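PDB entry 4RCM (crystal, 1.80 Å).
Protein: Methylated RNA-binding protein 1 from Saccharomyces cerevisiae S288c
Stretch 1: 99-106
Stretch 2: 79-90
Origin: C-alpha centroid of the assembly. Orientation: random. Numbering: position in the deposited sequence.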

# COMPACT_ATOMS: atom_id res chain seq x y z
N GLY A 99 -8.69 0.59 13.71
CA GLY A 99 -10.02 -0.05 13.65
C GLY A 99 -9.98 -1.53 13.24
O GLY A 99 -8.91 -2.17 13.23
N LYS A 100 -11.17 -2.04 12.88
CA LYS A 100 -11.36 -3.37 12.29
C LYS A 100 -10.31 -3.69 11.19
O LYS A 100 -9.87 -2.79 10.45
CB LYS A 100 -12.73 -3.38 11.64
CG LYS A 100 -13.92 -3.28 12.59
CD LYS A 100 -15.14 -2.69 11.88
N ALA A 101 -9.91 -4.93 11.02
CA ALA A 101 -8.97 -5.18 9.91
C ALA A 101 -9.71 -5.49 8.58
O ALA A 101 -10.89 -5.81 8.55
CB ALA A 101 -8.01 -6.29 10.29
N PHE A 102 -8.98 -5.40 7.48
CA PHE A 102 -9.47 -5.92 6.23
C PHE A 102 -8.37 -6.78 5.59
O PHE A 102 -7.20 -6.61 5.94
CB PHE A 102 -9.96 -4.79 5.29
CG PHE A 102 -8.93 -3.76 4.99
CD1 PHE A 102 -7.99 -3.98 4.00
CD2 PHE A 102 -8.89 -2.59 5.70
CE1 PHE A 102 -7.00 -3.04 3.72
CE2 PHE A 102 -7.93 -1.62 5.43
CZ PHE A 102 -6.96 -1.85 4.45
N LYS A 103 -8.71 -7.66 4.65
CA LYS A 103 -7.68 -8.55 4.05
C LYS A 103 -6.89 -7.85 2.96
O LYS A 103 -7.44 -7.03 2.19
CB LYS A 103 -8.31 -9.80 3.50
CG LYS A 103 -9.01 -10.64 4.55
CD LYS A 103 -9.93 -11.69 3.92
CE LYS A 103 -10.66 -12.49 4.99
NZ LYS A 103 -11.17 -13.78 4.45
N VAL A 104 -5.60 -8.21 2.89
CA VAL A 104 -4.72 -7.70 1.85
C VAL A 104 -3.90 -8.84 1.30
O VAL A 104 -3.64 -9.81 2.00
CB VAL A 104 -3.76 -6.55 2.33
CG1 VAL A 104 -4.61 -5.41 2.89
CG2 VAL A 104 -2.74 -7.05 3.35
N ARG A 105 -3.48 -8.71 0.05
CA ARG A 105 -2.50 -9.62 -0.52
C ARG A 105 -1.31 -8.83 -1.10
O ARG A 105 -1.46 -7.98 -1.97
CB ARG A 105 -3.15 -10.50 -1.59
CG ARG A 105 -4.35 -11.34 -1.10
CD ARG A 105 -3.97 -12.66 -0.34
NE ARG A 105 -5.13 -13.44 0.24
CZ ARG A 105 -5.66 -13.28 1.47
NH1 ARG A 105 -5.24 -12.32 2.34
NH2 ARG A 105 -6.66 -14.08 1.85
N TRP A 106 -0.14 -9.11 -0.61
CA TRP A 106 1.04 -8.35 -0.96
C TRP A 106 1.42 -8.83 -2.35
O TRP A 106 1.78 -10.00 -2.50
CB TRP A 106 2.13 -8.58 0.09
CG TRP A 106 1.94 -7.70 1.29
CD1 TRP A 106 0.98 -7.82 2.26
CD2 TRP A 106 2.61 -6.47 1.55
NE1 TRP A 106 1.08 -6.78 3.15
CE2 TRP A 106 2.08 -5.94 2.73
CE3 TRP A 106 3.63 -5.78 0.91
CZ2 TRP A 106 2.54 -4.75 3.30
CZ3 TRP A 106 4.09 -4.60 1.48
CH2 TRP A 106 3.54 -4.10 2.66
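Stretch 2 (79-90) MVSDLKMDLDTS

Stretch 2 runs antiparallel to stretch 1, mostly as loop. Met79 is paired with Val104 as a non-hydrogen-bonded antiparallel bridge, CA to CA 4.6 Å, and both side chains point to the same face of the sheet. Further along, the CA of Ser81 lies 5.2 Å from the CA of Lys103, and the CA of Leu83 lies 4.6 Å from the CA of Phe102. The stretch ends in a 3-10 segment that begins at Thr89 and continues later in the chain.

Three direct hydrogen bonds join the stretches. Val80 N donates to Lys103 O at 3.0 Å, almost straight. Lys103 N donates to Ser81 OG at 2.9 Å, so a side chain takes the place of a backbone acceptor. That hydroxyl in turn donates to Asp82 O at 2.7 Å, which fixes its orientation. Lys84 N donates to Ala101 O at 2.9 Å.

Ala101 N is satisfied by water 1, which accepts from it at 2.9 Å. The same water donates to Lys84 O at 2.8 Å and accepts a weak bond from Leu87 N at 3.4 Å. It therefore links Ala101 to both residues. Ser81 O is buried by the contact and has no partner in the model; Phe102 CB lies 3.6 Å from this Ser81 O.

Within stretch 2, Leu83 N makes a weak bond to Asp82 OD1 at 2.9 Å. Thr89 N donates to Leu87 O at 3.0 Å.

Apolar contacts fill in around the polar ones. Met79 CE sits over one face of the Phe102 ring, 4.2 Å from its centroid. Leu83 CD2 lies at the ring edge, 3.8 Å from Phe102 CD2. Ala101 CB packs against Leu87 CD1 at 3.9 Å and Thr89 CG2 at 3.7 Å. Val80 CG2 contacts Arg105 CG at 3.7 Å and covers one face of the guanidinium.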

# COMPACT_ATOMS: atom_id res chain seq x y z
N MET A 79 -6.09 -4.57 -1.65
CA MET A 79 -7.18 -4.76 -0.71
C MET A 79 -8.20 -5.75 -1.30
O MET A 79 -8.74 -5.53 -2.39
CB MET A 79 -7.87 -3.38 -0.42
CG MET A 79 -9.07 -3.43 0.50
SD MET A 79 -9.72 -1.76 0.72
CE MET A 79 -10.98 -2.07 1.96
N VAL A 80 -8.46 -6.85 -0.59
CA VAL A 80 -9.20 -7.96 -1.17
C VAL A 80 -10.40 -8.33 -0.32
O VAL A 80 -11.03 -9.36 -0.53
CB VAL A 80 -8.29 -9.21 -1.50
CG1 VAL A 80 -7.22 -8.87 -2.52
CG2 VAL A 80 -7.64 -9.80 -0.27
N SER A 81 -10.73 -7.49 0.63
CA SER A 81 -12.00 -7.60 1.37
C SER A 81 -12.35 -6.24 1.95
O SER A 81 -11.48 -5.32 2.02
CB SER A 81 -11.88 -8.63 2.51
OG SER A 81 -11.44 -8.10 3.76
N ASP A 82 -13.60 -6.11 2.39
CA ASP A 82 -14.02 -4.99 3.20
C ASP A 82 -13.68 -5.26 4.69
O ASP A 82 -13.05 -6.29 5.03
CB ASP A 82 -15.53 -4.73 2.97
CG ASP A 82 -15.93 -3.23 3.08
OD1 ASP A 82 -15.25 -2.39 3.73
OD2 ASP A 82 -16.99 -2.90 2.53
N LEU A 83 -14.12 -4.34 5.56
CA LEU A 83 -13.76 -4.32 6.97
C LEU A 83 -14.44 -5.51 7.59
O LEU A 83 -15.61 -5.76 7.28
CB LEU A 83 -14.30 -3.06 7.64
CG LEU A 83 -13.78 -1.78 7.05
CD1 LEU A 83 -14.43 -0.57 7.72
CD2 LEU A 83 -12.26 -1.78 7.21
N LYS A 84 -13.72 -6.23 8.45
CA LYS A 84 -14.26 -7.44 9.09
C LYS A 84 -14.34 -7.30 10.59
O LYS A 84 -13.49 -6.68 11.20
CB LYS A 84 -13.40 -8.66 8.73
CG LYS A 84 -13.45 -9.03 7.26
CD LYS A 84 -14.87 -9.19 6.78
CE LYS A 84 -14.91 -9.54 5.30
NZ LYS A 84 -14.28 -10.86 5.07
N MET A 85 -15.36 -7.90 11.19
CA MET A 85 -15.48 -7.83 12.63
C MET A 85 -14.54 -8.83 13.30
O MET A 85 -14.10 -8.58 14.43
CB MET A 85 -16.93 -8.11 13.05
N ASP A 86 -14.19 -9.93 12.60
CA ASP A 86 -13.61 -11.12 13.27
C ASP A 86 -12.18 -11.54 12.88
O ASP A 86 -11.79 -12.69 13.10
CB ASP A 86 -14.59 -12.32 13.12
CG ASP A 86 -14.87 -12.70 11.63
OD1 ASP A 86 -14.35 -12.04 10.69
OD2 ASP A 86 -15.64 -13.67 11.39
N LEU A 87 -11.39 -10.62 12.32
CA LEU A 87 -9.95 -10.88 12.06
C LEU A 87 -9.10 -10.58 13.31
O LEU A 87 -9.51 -9.80 14.14
CB LEU A 87 -9.43 -10.05 10.87
CG LEU A 87 -9.98 -10.39 9.46
CD1 LEU A 87 -9.74 -9.27 8.48
CD2 LEU A 87 -9.38 -11.69 8.92
N ASP A 88 -7.91 -11.17 13.40
CA ASP A 88 -7.02 -11.05 14.61
C ASP A 88 -6.22 -9.72 14.64
O ASP A 88 -5.03 -9.67 14.30
CB ASP A 88 -6.08 -12.29 14.73
CG ASP A 88 -5.18 -12.26 16.00
OD1 ASP A 88 -5.51 -11.47 16.93
OD2 ASP A 88 -4.16 -13.03 16.06
N THR A 89 -6.90 -8.65 15.07
CA THR A 89 -6.24 -7.35 15.26
C THR A 89 -5.25 -7.30 16.46
O THR A 89 -4.65 -6.24 16.74
CB THR A 89 -7.28 -6.21 15.34
OG1 THR A 89 -8.27 -6.52 16.31
CG2 THR A 89 -8.00 -6.03 13.96
N SER A 90 -5.01 -8.44 17.13
CA SER A 90 -4.11 -8.50 18.28
C SER A 90 -2.65 -8.41 17.84
O SER A 90 -1.81 -8.09 18.64
CB SER A 90 -4.32 -9.78 19.13
OG SER A 90 -3.53 -10.88 18.63
O HOH W 1 -11.05 -7.23 12.36